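Local atomic coordinates of proline dehydrogenase (Bradyrhizobium japonicum USDA 110, PDB entry 3HAZ), a protein that probably oxidises proline to glutamate in two steps, joining an FAD-dependent proline dehydrogenase and an NAD-dependent 1-pyrroline-5-carboxylate dehydrogenase in one chain. Residues T44-A49 with E425-Q430; G310-A315 with M339-K344; P392-H397 with F415-L420. One frame throughout, in Å; residues are numbered along the deposited sequence.

Contact 1 (T44-A49 with E425-Q430); sequences TRLIEA and EALYEQ. With SO4 (sulfate ion), chain J.
Ala49 and Gln430 meet where two helical segments cross at 132°, their axes 8.1 Å apart at the closest point. The methyl CB of Ala49 lies 3.5 Å from CB of Gln430 and also rests against CG, with OE1 close by. Gln430 starts with CG anti to its backbone N (chi1 -179°), then bends at chi2 (63°), which carries the amide past Ala49 toward Arg45. Arg45, its chain bent at chi3, crosses Gln430 at about a right angle, and its NH2 comes within 3.5 Å of NE2 of Gln430, two donors that do not bond. Both turn instead to Asp434, NH2 as a salt bridge to one carboxylate oxygen and NE2 as a hydrogen bond to the other.

The contact lays helix 33-50, from the N-terminal region, against helix 425-434, which links two strands of the proline dehydrogenase barrel. On the more buried side Leu46, with CG beside its backbone N, reaches over with both branches. Its CD2 sits 3.5 Å from the carbonyl O of Leu427, and its CD1 is 4.0 Å from CD2 of Leu427, whose CG is anti to its own backbone N; the two side chains cross obliquely. Ala426 points its CB at the carbonyl O of Ala49, 3.6 Å away. A sulfate, probably from the crystallisation liquor, takes Ala426 N on O1 at 2.6 Å and Glu425 N on O3 at 3.1 Å.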
loop_
_atom_site.group_PDB
_atom_site.type_symbol
_atom_site.label_atom_id
_atom_site.label_comp_id
_atom_site.label_asym_id
_atom_site.label_seq_id
_atom_site.Cartn_x
_atom_site.Cartn_y
_atom_site.Cartn_z
ATOM N N THR A 44 18.968 26.436 -31.125
ATOM C CA THR A 44 20.155 25.661 -30.764
ATOM C C THR A 44 21.405 26.547 -30.815
ATOM O O THR A 44 22.255 26.496 -29.928
ATOM C CB THR A 44 20.352 24.436 -31.685
ATOM O OG1 THR A 44 19.204 23.580 -31.601
ATOM C CG2 THR A 44 21.595 23.651 -31.282
ATOM N N ARG A 45 21.510 27.369 -31.852
ATOM C CA ARG A 45 22.651 28.265 -31.983
ATOM C C ARG A 45 22.704 29.295 -30.852
ATOM O O ARG A 45 23.781 29.638 -30.367
ATOM C CB ARG A 45 22.646 28.952 -33.349
ATOM C CG ARG A 45 22.930 27.994 -34.511
ATOM C CD ARG A 45 22.836 28.691 -35.859
ATOM N NE ARG A 45 23.779 29.799 -35.992
ATOM C CZ ARG A 45 24.996 29.690 -36.521
ATOM N NH1 ARG A 45 25.425 28.512 -36.961
ATOM N NH2 ARG A 45 25.788 30.754 -36.608
ATOM N N LEU A 46 21.541 29.786 -30.437
ATOM C CA LEU A 46 21.484 30.751 -29.342
ATOM C C LEU A 46 21.943 30.097 -28.040
ATOM O O LEU A 46 22.741 30.665 -27.301
ATOM C CB LEU A 46 20.074 31.328 -29.190
ATOM C CG LEU A 46 19.506 32.122 -30.377
ATOM C CD1 LEU A 46 18.111 32.645 -30.063
ATOM C CD2 LEU A 46 20.421 33.269 -30.778
ATOM N N ILE A 47 21.450 28.893 -27.778
ATOM C CA ILE A 47 21.784 28.181 -26.546
ATOM C C ILE A 47 23.253 27.730 -26.511
ATOM O O ILE A 47 23.890 27.750 -25.459
ATOM C CB ILE A 47 20.844 26.987 -26.336
ATOM C CG1 ILE A 47 19.443 27.486 -25.980
ATOM C CG2 ILE A 47 21.383 26.055 -25.255
ATOM C CD1 ILE A 47 18.369 26.429 -26.162
ATOM N N GLU A 48 23.786 27.337 -27.664
ATOM C CA GLU A 48 25.210 27.022 -27.783
ATOM C C GLU A 48 26.067 28.211 -27.387
ATOM O O GLU A 48 27.041 28.066 -26.645
ATOM C CB GLU A 48 25.564 26.601 -29.211
ATOM C CG GLU A 48 25.150 25.192 -29.560
ATOM C CD GLU A 48 25.644 24.772 -30.926
ATOM O OE1 GLU A 48 25.482 25.564 -31.876
ATOM O OE2 GLU A 48 26.191 23.652 -31.047
ATOM N N ALA A 49 25.708 29.387 -27.895
ATOM C CA ALA A 49 26.404 30.608 -27.524
ATOM C C ALA A 49 26.263 30.859 -26.024
ATOM O O ALA A 49 27.224 31.229 -25.355
ATOM C CB ALA A 49 25.864 31.800 -28.319
ATOM N N GLU A 425 22.875 38.273 -22.560
ATOM C CA GLU A 425 23.972 38.841 -23.341
ATOM C C GLU A 425 24.471 37.926 -24.465
ATOM O O GLU A 425 24.491 38.319 -25.638
ATOM C CB GLU A 425 25.140 39.260 -22.444
ATOM C CG GLU A 425 26.260 39.955 -23.222
ATOM C CD GLU A 425 27.228 40.716 -22.329
ATOM O OE1 GLU A 425 27.082 40.655 -21.088
ATOM O OE2 GLU A 425 28.132 41.384 -22.874
ATOM N N ALA A 426 24.882 36.715 -24.109
ATOM C CA ALA A 426 25.372 35.768 -25.102
ATOM C C ALA A 426 24.279 35.485 -26.126
ATOM O O ALA A 426 24.541 35.423 -27.325
ATOM C CB ALA A 426 25.846 34.470 -24.435
ATOM N N LEU A 427 23.052 35.321 -25.647
ATOM C CA LEU A 427 21.914 35.072 -26.526
ATOM C C LEU A 427 21.818 36.128 -27.635
ATOM O O LEU A 427 21.903 35.810 -28.820
ATOM C CB LEU A 427 20.619 35.029 -25.706
ATOM C CG LEU A 427 19.312 34.591 -26.370
ATOM C CD1 LEU A 427 18.209 34.473 -25.321
ATOM C CD2 LEU A 427 18.899 35.552 -27.486
ATOM N N TYR A 428 21.652 37.388 -27.250
ATOM C CA TYR A 428 21.398 38.432 -28.244
ATOM C C TYR A 428 22.611 38.799 -29.109
ATOM O O TYR A 428 22.447 39.197 -30.261
ATOM C CB TYR A 428 20.765 39.666 -27.596
ATOM C CG TYR A 428 19.305 39.449 -27.263
ATOM C CD1 TYR A 428 18.888 39.274 -25.949
ATOM C CD2 TYR A 428 18.345 39.394 -28.273
ATOM C CE1 TYR A 428 17.544 39.066 -25.644
ATOM C CE2 TYR A 428 17.003 39.182 -27.983
ATOM C CZ TYR A 428 16.609 39.022 -26.666
ATOM O OH TYR A 428 15.283 38.815 -26.370
ATOM N N GLU A 429 23.816 38.656 -28.565
ATOM C CA GLU A 429 25.028 38.825 -29.366
ATOM C C GLU A 429 25.048 37.809 -30.507
ATOM O O GLU A 429 25.350 38.151 -31.648
ATOM C CB GLU A 429 26.280 38.662 -28.505
ATOM C CG GLU A 429 26.629 39.880 -27.668
ATOM C CD GLU A 429 27.898 39.679 -26.859
ATOM O OE1 GLU A 429 28.398 38.533 -26.809
ATOM O OE2 GLU A 429 28.392 40.667 -26.273
ATOM N N GLN A 430 24.727 36.560 -30.187
ATOM C CA GLN A 430 24.675 35.510 -31.195
ATOM C C GLN A 430 23.551 35.774 -32.193
ATOM O O GLN A 430 23.722 35.578 -33.396
ATOM C CB GLN A 430 24.498 34.137 -30.551
ATOM C CG GLN A 430 24.458 32.994 -31.567
ATOM C CD GLN A 430 25.755 32.873 -32.346
ATOM O OE1 GLN A 430 26.841 33.060 -31.795
ATOM N NE2 GLN A 430 25.649 32.557 -33.634
HETATM S S SO4 J . 24.615 36.143 -20.121
HETATM O O1 SO4 J . 24.966 36.083 -21.540
HETATM O O2 SO4 J . 25.830 36.026 -19.316
HETATM O O3 SO4 J . 23.953 37.415 -19.821
HETATM O O4 SO4 J . 23.715 35.035 -19.807
#

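Contact 2 (G310-A315 with M339-K344). With FAD (flavin-adenine dinucleotide), chain C.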
loop_
_atom_site.group_PDB
_atom_site.type_symbol
_atom_site.label_atom_id
_atom_site.label_comp_id
_atom_site.label_asym_id
_atom_site.label_seq_id
_atom_site.Cartn_x
_atom_site.Cartn_y
_atom_site.Cartn_z
ATOM N N GLY A 310 4.358 54.358 -24.800
ATOM C CA GLY A 310 3.994 52.957 -24.764
ATOM C C GLY A 310 3.849 52.369 -23.374
ATOM O O GLY A 310 3.944 53.075 -22.359
ATOM N N LEU A 311 3.620 51.061 -23.337
ATOM C CA LEU A 311 3.375 50.355 -22.088
ATOM C C LEU A 311 3.772 48.896 -22.231
ATOM O O LEU A 311 3.904 48.378 -23.348
ATOM C CB LEU A 311 1.898 50.424 -21.720
ATOM C CG LEU A 311 1.017 49.349 -22.370
ATOM C CD1 LEU A 311 -0.343 49.279 -21.679
ATOM C CD2 LEU A 311 0.850 49.599 -23.861
ATOM N N ALA A 312 3.952 48.240 -21.090
ATOM C CA ALA A 312 4.222 46.807 -21.064
ATOM C C ALA A 312 2.909 46.051 -20.880
ATOM O O ALA A 312 1.991 46.541 -20.212
ATOM C CB ALA A 312 5.193 46.465 -19.944
ATOM N N ILE A 313 2.831 44.866 -21.481
ATOM C CA ILE A 313 1.692 43.970 -21.343
ATOM C C ILE A 313 2.202 42.578 -20.969
ATOM O O ILE A 313 3.090 42.034 -21.635
ATOM C CB ILE A 313 0.882 43.881 -22.647
ATOM C CG1 ILE A 313 0.394 45.272 -23.072
ATOM C CG2 ILE A 313 -0.305 42.936 -22.484
ATOM C CD1 ILE A 313 -0.152 45.309 -24.494
ATOM N N GLN A 314 1.644 42.013 -19.902
ATOM C CA GLN A 314 2.110 40.737 -19.365
ATOM C C GLN A 314 1.325 39.553 -19.941
ATOM O O GLN A 314 0.134 39.378 -19.665
ATOM C CB GLN A 314 1.993 40.732 -17.840
ATOM C CG GLN A 314 2.762 41.846 -17.131
ATOM C CD GLN A 314 2.019 42.359 -15.903
ATOM O OE1 GLN A 314 0.805 42.561 -15.945
ATOM N NE2 GLN A 314 2.746 42.570 -14.808
ATOM N N ALA A 315 2.008 38.732 -20.726
ATOM C CA ALA A 315 1.379 37.594 -21.374
ATOM C C ALA A 315 1.008 36.480 -20.397
ATOM O O ALA A 315 0.241 35.591 -20.743
ATOM C CB ALA A 315 2.269 37.051 -22.492
ATOM N N MET A 339 4.854 52.239 -29.000
ATOM C CA MET A 339 5.818 51.172 -28.813
ATOM C C MET A 339 5.344 50.341 -27.623
ATOM O O MET A 339 5.147 50.861 -26.521
ATOM C CB MET A 339 7.221 51.753 -28.610
ATOM C CG MET A 339 7.724 52.550 -29.828
ATOM S SD MET A 339 9.224 53.530 -29.568
ATOM C CE MET A 339 10.497 52.260 -29.686
ATOM N N VAL A 340 5.123 49.056 -27.868
ATOM C CA VAL A 340 4.461 48.196 -26.900
ATOM C C VAL A 340 5.348 47.023 -26.509
ATOM O O VAL A 340 5.727 46.214 -27.352
ATOM C CB VAL A 340 3.145 47.664 -27.474
ATOM C CG1 VAL A 340 2.443 46.783 -26.459
ATOM C CG2 VAL A 340 2.261 48.829 -27.904
ATOM N N ARG A 341 5.680 46.944 -25.227
ATOM C CA ARG A 341 6.542 45.887 -24.719
ATOM C C ARG A 341 5.749 44.673 -24.268
ATOM O O ARG A 341 4.872 44.775 -23.409
ATOM C CB ARG A 341 7.384 46.387 -23.544
ATOM C CG ARG A 341 8.352 45.328 -23.028
ATOM C CD ARG A 341 8.813 45.634 -21.615
ATOM N NE ARG A 341 9.552 46.886 -21.545
ATOM C CZ ARG A 341 9.495 47.713 -20.509
ATOM N NH1 ARG A 341 8.726 47.418 -19.466
ATOM N NH2 ARG A 341 10.193 48.830 -20.520
ATOM N N LEU A 342 6.065 43.520 -24.844
ATOM C CA LEU A 342 5.448 42.271 -24.419
ATOM C C LEU A 342 6.408 41.521 -23.504
ATOM O O LEU A 342 7.555 41.265 -23.870
ATOM C CB LEU A 342 5.081 41.403 -25.622
ATOM C CG LEU A 342 4.252 40.159 -25.311
ATOM C CD1 LEU A 342 2.830 40.551 -24.867
ATOM C CD2 LEU A 342 4.219 39.220 -26.518
ATOM N N VAL A 343 5.933 41.182 -22.311
ATOM C CA VAL A 343 6.724 40.440 -21.345
ATOM C C VAL A 343 5.876 39.270 -20.874
ATOM O O VAL A 343 4.666 39.233 -21.109
ATOM C CB VAL A 343 7.044 41.293 -20.101
ATOM C CG1 VAL A 343 7.668 42.633 -20.498
ATOM C CG2 VAL A 343 5.769 41.509 -19.275
ATOM N N LYS A 344 6.497 38.319 -20.195
ATOM C CA LYS A 344 5.723 37.258 -19.576
ATOM C C LYS A 344 5.100 37.760 -18.270
ATOM O O LYS A 344 3.875 37.860 -18.172
ATOM C CB LYS A 344 6.567 35.991 -19.426
ATOM C CG LYS A 344 6.860 35.367 -20.798
ATOM C CD LYS A 344 7.854 34.206 -20.776
ATOM C CE LYS A 344 8.194 33.806 -22.217
ATOM N NZ LYS A 344 9.155 32.677 -22.306
HETATM P PA FAD C . 11.334 32.356 -18.978
HETATM O O1A FAD C . 12.298 31.418 -18.052
HETATM O O2A FAD C . 11.085 31.778 -20.298
HETATM O O5B FAD C . 9.905 32.533 -18.224
HETATM C C5B FAD C . 9.914 32.962 -16.893
HETATM C C4B FAD C . 8.494 33.353 -16.465
HETATM O O4B FAD C . 7.307 32.497 -16.912
HETATM C C3B FAD C . 8.118 34.161 -15.378
HETATM O O3B FAD C . 8.828 35.366 -15.148
HETATM C C2B FAD C . 6.611 34.130 -15.403
HETATM O O2B FAD C . 5.952 35.265 -15.935
HETATM C C1B FAD C . 6.255 32.830 -16.030
HETATM N N9A FAD C . 6.046 31.687 -15.160
HETATM C C8A FAD C . 6.967 31.050 -14.334
HETATM N N7A FAD C . 6.331 29.991 -13.743
HETATM C C5A FAD C . 4.999 29.974 -14.217
HETATM C C6A FAD C . 3.833 29.067 -13.934
HETATM N N6A FAD C . 3.969 27.950 -13.006
HETATM N N1A FAD C . 2.676 29.267 -14.527
HETATM C C2A FAD C . 2.519 30.331 -15.438
HETATM N N3A FAD C . 3.639 31.204 -15.707
HETATM C C4A FAD C . 4.845 30.992 -15.088
HETATM N N1 FAD C . 7.312 41.978 -16.124
HETATM C C2 FAD C . 6.215 42.630 -15.616
HETATM O O2 FAD C . 5.285 41.926 -14.881
HETATM N N3 FAD C . 6.069 44.045 -15.813
HETATM C C4 FAD C . 7.016 44.744 -16.507
HETATM O O4 FAD C . 6.840 46.111 -16.757
HETATM C C4X FAD C . 8.163 44.064 -17.044
HETATM N N5 FAD C . 9.203 44.813 -17.813
HETATM C C5X FAD C . 10.329 44.126 -18.329
HETATM C C6 FAD C . 11.355 44.868 -19.077
HETATM C C7 FAD C . 12.475 44.178 -19.596
HETATM C C7M FAD C . 13.540 44.959 -20.348
HETATM C C8 FAD C . 12.615 42.717 -19.393
HETATM C C8M FAD C . 13.825 41.942 -19.941
HETATM C C9 FAD C . 11.632 42.012 -18.677
HETATM C C9A FAD C . 10.465 42.725 -18.125
HETATM N N10 FAD C . 9.438 41.997 -17.377
HETATM C C10 FAD C . 8.293 42.706 -16.853
HETATM C "C1'" FAD C . 9.432 40.502 -17.279
HETATM C "C2'" FAD C . 10.134 39.894 -16.038
HETATM O "O2'" FAD C . 10.961 40.871 -15.415
HETATM C "C3'" FAD C . 10.908 38.636 -16.466
HETATM O "O3'" FAD C . 12.121 39.009 -17.111
HETATM C "C4'" FAD C . 10.084 37.709 -17.430
HETATM O "O4'" FAD C . 8.776 37.423 -17.073
HETATM C "C5'" FAD C . 10.870 36.428 -17.816
HETATM O "O5'" FAD C . 10.443 35.869 -19.049
HETATM P P FAD C . 11.571 35.056 -19.954
HETATM O O1P FAD C . 10.893 34.605 -21.409
HETATM O O2P FAD C . 12.759 35.900 -20.135
HETATM O O3P FAD C . 12.079 33.799 -19.044
#
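The FAD pocket of the proline dehydrogenase domain is lined here by two neighbouring parallel strands of a beta-alpha-beta unit, joined through helix 320-333. Their axes run at 21° to each other, and four backbone hydrogen bonds hold them in register. The ladder begins with Arg341 N to Leu311 O at 3.0 Å, where the donor stands above the carbonyl plane. It ends with Ala315 N to Val343 O at 2.7 Å, almost straight at 178° and in the plane of the carbonyl.

Side chains alternate between the two faces. Leu311, Ile313, Val340 and Leu342 share the outer face; CD1 of Ile313 meets CG1 of Val340 at 3.6 Å, and helices 320-333 and 369-384 pack over this side. Ala312, Gln314, Arg341 and Val343 turn to the flavin. Gln314 bends at chi2 and sends NE2 to FAD O2 at 2.6 Å, a nearly linear bond, while its OE1 accepts from Gln317.

Arg341 leaves the strand with CG anti to the backbone N (chi1 -177°) and bends at chi3, which brings one guanidinium face over FAD C6 and NH1 to 3.1 Å from FAD N5. Asp280, Ser237, Tyr443 and Gln418 fix its rotation. A positive charge so close to N5 would probably favour the reduced, anionic flavin. Val343 CG1 packs 3.6 Å from FAD N10. Past the strand end the extended Lys344 brings NZ to the pyrophosphate, 2.9 Å from O2A with a weak bond to O1P, and pairs also with Asp373. A ligand site built at the C-terminal ends of parallel barrel strands is characteristic of TIM-barrel enzymes, and here it holds the FAD.

Contact 3 (P392-H397 with F415-L420). With FAD (flavin-adenine dinucleotide), chain C.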
loop_
_atom_site.group_PDB
_atom_site.type_symbol
_atom_site.label_atom_id
_atom_site.label_comp_id
_atom_site.label_asym_id
_atom_site.label_seq_id
_atom_site.Cartn_x
_atom_site.Cartn_y
_atom_site.Cartn_z
ATOM N N PRO A 392 6.217 46.558 -31.762
ATOM C CA PRO A 392 6.335 45.581 -30.674
ATOM C C PRO A 392 7.764 45.464 -30.165
ATOM O O PRO A 392 8.713 45.566 -30.942
ATOM C CB PRO A 392 5.903 44.257 -31.326
ATOM C CG PRO A 392 5.291 44.627 -32.652
ATOM C CD PRO A 392 5.966 45.909 -33.059
ATOM N N GLN A 393 7.897 45.259 -28.860
ATOM C CA GLN A 393 9.186 45.077 -28.213
ATOM C C GLN A 393 9.085 43.823 -27.356
ATOM O O GLN A 393 8.357 43.798 -26.367
ATOM C CB GLN A 393 9.516 46.277 -27.326
ATOM C CG GLN A 393 9.336 47.636 -28.007
ATOM C CD GLN A 393 9.277 48.782 -27.008
ATOM O OE1 GLN A 393 8.323 48.904 -26.239
ATOM N NE2 GLN A 393 10.302 49.620 -27.011
ATOM N N PHE A 394 9.802 42.780 -27.742
ATOM C CA PHE A 394 9.669 41.499 -27.070
ATOM C C PHE A 394 10.789 41.344 -26.059
ATOM O O PHE A 394 11.923 41.050 -26.416
ATOM C CB PHE A 394 9.664 40.362 -28.095
ATOM C CG PHE A 394 8.607 40.522 -29.154
ATOM C CD1 PHE A 394 7.269 40.298 -28.857
ATOM C CD2 PHE A 394 8.943 40.928 -30.437
ATOM C CE1 PHE A 394 6.288 40.465 -29.823
ATOM C CE2 PHE A 394 7.969 41.091 -31.407
ATOM C CZ PHE A 394 6.638 40.857 -31.100
ATOM N N ALA A 395 10.462 41.587 -24.797
ATOM C CA ALA A 395 11.419 41.456 -23.716
ATOM C C ALA A 395 11.402 40.022 -23.205
ATOM O O ALA A 395 10.396 39.559 -22.670
ATOM C CB ALA A 395 11.080 42.435 -22.589
ATOM N N THR A 396 12.514 39.320 -23.385
ATOM C CA THR A 396 12.632 37.937 -22.947
ATOM C C THR A 396 14.086 37.514 -23.026
ATOM O O THR A 396 14.828 37.986 -23.889
ATOM C CB THR A 396 11.784 36.988 -23.827
ATOM O OG1 THR A 396 12.065 35.627 -23.478
ATOM C CG2 THR A 396 12.107 37.199 -25.302
ATOM N N HIS A 397 14.498 36.621 -22.137
ATOM C CA HIS A 397 15.840 36.047 -22.233
ATOM C C HIS A 397 15.771 34.557 -22.577
ATOM O O HIS A 397 16.736 33.813 -22.393
ATOM C CB HIS A 397 16.628 36.270 -20.939
ATOM C CG HIS A 397 16.589 37.685 -20.444
ATOM N ND1 HIS A 397 15.959 38.044 -19.272
ATOM C CD2 HIS A 397 17.107 38.826 -20.958
ATOM C CE1 HIS A 397 16.087 39.347 -19.087
ATOM N NE2 HIS A 397 16.776 39.845 -20.099
ATOM N N PHE A 415 10.047 45.875 -35.356
ATOM C CA PHE A 415 9.982 45.395 -33.976
ATOM C C PHE A 415 11.396 45.292 -33.396
ATOM O O PHE A 415 12.388 45.426 -34.121
ATOM C CB PHE A 415 9.257 44.041 -33.896
ATOM C CG PHE A 415 10.046 42.891 -34.468
ATOM C CD1 PHE A 415 10.784 42.059 -33.641
ATOM C CD2 PHE A 415 10.052 42.644 -35.836
ATOM C CE1 PHE A 415 11.511 41.000 -34.163
ATOM C CE2 PHE A 415 10.781 41.594 -36.365
ATOM C CZ PHE A 415 11.511 40.770 -35.529
ATOM N N GLU A 416 11.487 45.077 -32.090
ATOM C CA GLU A 416 12.778 44.840 -31.455
ATOM C C GLU A 416 12.622 43.774 -30.381
ATOM O O GLU A 416 11.500 43.418 -29.997
ATOM C CB GLU A 416 13.328 46.136 -30.831
ATOM C CG GLU A 416 12.577 46.555 -29.557
ATOM C CD GLU A 416 13.017 47.900 -28.995
ATOM O OE1 GLU A 416 13.686 48.667 -29.717
ATOM O OE2 GLU A 416 12.674 48.193 -27.825
ATOM N N PHE A 417 13.751 43.249 -29.918
ATOM C CA PHE A 417 13.771 42.454 -28.705
ATOM C C PHE A 417 14.303 43.338 -27.575
ATOM O O PHE A 417 14.897 44.387 -27.828
ATOM C CB PHE A 417 14.654 41.212 -28.878
ATOM C CG PHE A 417 14.087 40.198 -29.832
ATOM C CD1 PHE A 417 14.549 40.122 -31.139
ATOM C CD2 PHE A 417 13.079 39.336 -29.426
ATOM C CE1 PHE A 417 14.018 39.195 -32.025
ATOM C CE2 PHE A 417 12.542 38.406 -30.305
ATOM C CZ PHE A 417 13.012 38.334 -31.607
ATOM N N GLN A 418 14.098 42.915 -26.334
ATOM C CA GLN A 418 14.678 43.624 -25.194
ATOM C C GLN A 418 15.262 42.664 -24.171
ATOM O O GLN A 418 14.891 41.487 -24.110
ATOM C CB GLN A 418 13.651 44.515 -24.505
ATOM C CG GLN A 418 12.946 45.489 -25.404
ATOM C CD GLN A 418 12.067 46.436 -24.625
ATOM O OE1 GLN A 418 11.623 46.113 -23.518
ATOM N NE2 GLN A 418 11.812 47.621 -25.191
ATOM N N ARG A 419 16.175 43.185 -23.362
ATOM C CA ARG A 419 16.803 42.407 -22.316
ATOM C C ARG A 419 17.275 43.329 -21.204
ATOM O O ARG A 419 17.426 44.536 -21.402
ATOM C CB ARG A 419 17.999 41.648 -22.875
ATOM C CG ARG A 419 19.195 42.545 -23.207
ATOM C CD ARG A 419 20.424 41.712 -23.534
ATOM N NE ARG A 419 21.636 42.517 -23.587
ATOM C CZ ARG A 419 22.570 42.530 -22.641
ATOM N NH1 ARG A 419 23.633 43.304 -22.783
ATOM N NH2 ARG A 419 22.439 41.773 -21.553
ATOM N N LEU A 420 17.537 42.746 -20.041
ATOM C CA LEU A 420 18.064 43.489 -18.909
ATOM C C LEU A 420 19.574 43.288 -18.809
ATOM O O LEU A 420 20.069 42.164 -18.909
ATOM C CB LEU A 420 17.384 43.028 -17.619
ATOM C CG LEU A 420 17.447 43.998 -16.441
ATOM C CD1 LEU A 420 16.758 45.312 -16.794
ATOM C CD2 LEU A 420 16.813 43.374 -15.204
HETATM P PA FAD C . 11.334 32.356 -18.978
HETATM O O1A FAD C . 12.298 31.418 -18.052
HETATM O O2A FAD C . 11.085 31.778 -20.298
HETATM O O5B FAD C . 9.905 32.533 -18.224
HETATM C C5B FAD C . 9.914 32.962 -16.893
HETATM C C4B FAD C . 8.494 33.353 -16.465
HETATM O O4B FAD C . 7.307 32.497 -16.912
HETATM C C3B FAD C . 8.118 34.161 -15.378
HETATM O O3B FAD C . 8.828 35.366 -15.148
HETATM C C2B FAD C . 6.611 34.130 -15.403
HETATM O O2B FAD C . 5.952 35.265 -15.935
HETATM C C1B FAD C . 6.255 32.830 -16.030
HETATM N N9A FAD C . 6.046 31.687 -15.160
HETATM C C8A FAD C . 6.967 31.050 -14.334
HETATM N N7A FAD C . 6.331 29.991 -13.743
HETATM C C5A FAD C . 4.999 29.974 -14.217
HETATM C C6A FAD C . 3.833 29.067 -13.934
HETATM N N6A FAD C . 3.969 27.950 -13.006
HETATM N N1A FAD C . 2.676 29.267 -14.527
HETATM C C2A FAD C . 2.519 30.331 -15.438
HETATM N N3A FAD C . 3.639 31.204 -15.707
HETATM C C4A FAD C . 4.845 30.992 -15.088
HETATM N N1 FAD C . 7.312 41.978 -16.124
HETATM C C2 FAD C . 6.215 42.630 -15.616
HETATM O O2 FAD C . 5.285 41.926 -14.881
HETATM N N3 FAD C . 6.069 44.045 -15.813
HETATM C C4 FAD C . 7.016 44.744 -16.507
HETATM O O4 FAD C . 6.840 46.111 -16.757
HETATM C C4X FAD C . 8.163 44.064 -17.044
HETATM N N5 FAD C . 9.203 44.813 -17.813
HETATM C C5X FAD C . 10.329 44.126 -18.329
HETATM C C6 FAD C . 11.355 44.868 -19.077
HETATM C C7 FAD C . 12.475 44.178 -19.596
HETATM C C7M FAD C . 13.540 44.959 -20.348
HETATM C C8 FAD C . 12.615 42.717 -19.393
HETATM C C8M FAD C . 13.825 41.942 -19.941
HETATM C C9 FAD C . 11.632 42.012 -18.677
HETATM C C9A FAD C . 10.465 42.725 -18.125
HETATM N N10 FAD C . 9.438 41.997 -17.377
HETATM C C10 FAD C . 8.293 42.706 -16.853
HETATM C "C1'" FAD C . 9.432 40.502 -17.279
HETATM C "C2'" FAD C . 10.134 39.894 -16.038
HETATM O "O2'" FAD C . 10.961 40.871 -15.415
HETATM C "C3'" FAD C . 10.908 38.636 -16.466
HETATM O "O3'" FAD C . 12.121 39.009 -17.111
HETATM C "C4'" FAD C . 10.084 37.709 -17.430
HETATM O "O4'" FAD C . 8.776 37.423 -17.073
HETATM C "C5'" FAD C . 10.870 36.428 -17.816
HETATM O "O5'" FAD C . 10.443 35.869 -19.049
HETATM P P FAD C . 11.571 35.056 -19.954
HETATM O O1P FAD C . 10.893 34.605 -21.409
HETATM O O2P FAD C . 12.759 35.900 -20.135
HETATM O O3P FAD C . 12.079 33.799 -19.044
HETATM O O HOH W 1 9.527 49.406 -23.848
#
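Two parallel strands, their axes 4.2 Å apart and inclined at 36°, pair from Pro392 to Thr396 in another beta-alpha-beta unit of the barrel, with helix 399-409 as the crossover. Phe394 is central: its N donates to Glu416 O at 2.9 Å, and its O accepts from Gln418 N. The last rung, Thr396 N to Gln418 O, lengthens to 3.3 Å.

On the face of Gln393, Glu416 and Gln418 the polar groups are buried and interlocked. Glu416 holds CG in the crowded position between backbone N and carbonyl carbon, then extends; Gln393 and Gln418 keep CG beside the backbone N. OE2 of Glu416 takes Gln418 NE2 on its anti lone pair at 2.8 Å, nearly straight (172°). Gln393 NE2 reaches the same oxygen from above the carboxylate plane at 2.9 Å, and Arg441 adds a salt bridge. A water links Gln393 OE1 to Gln418 NE2. On the other face Phe394 presents its ring edge to CD1 of Phe415, planes 62° apart.

Beyond the strand, Thr396 OG1 donates to FAD O1P at 2.6 Å and His397 N to FAD O2P at 2.7 Å. The imidazole turns back, so that NE2 of His397 accepts Leu420 N in the ring plane at 3.0 Å.

In the fold
Contacts 2 and 3 are successive parts of one parallel sheet, with centres 9 Å apart. Strands 338-343 and 390-395 are neighbours, and Gln393 stitches them together: its O lies 2.8 Å from Leu342 N, and its N 2.8 Å from Val340 O. Both contacts touch the FAD, contact 2 along the isoalloxazine and pyrophosphate, contact 3 at the phosphate and dimethyl end of the flavin. Contact 1 stands outside this sheet, its centre 15 Å from that of contact 3 and 23 Å from that of contact 2. Its Tyr428 OH comes 2.7 Å from the carbonyl O of Thr396, a probable hydrogen bond; the nearest atoms of the Leu427 side chain and FAD are about 8 Å apart.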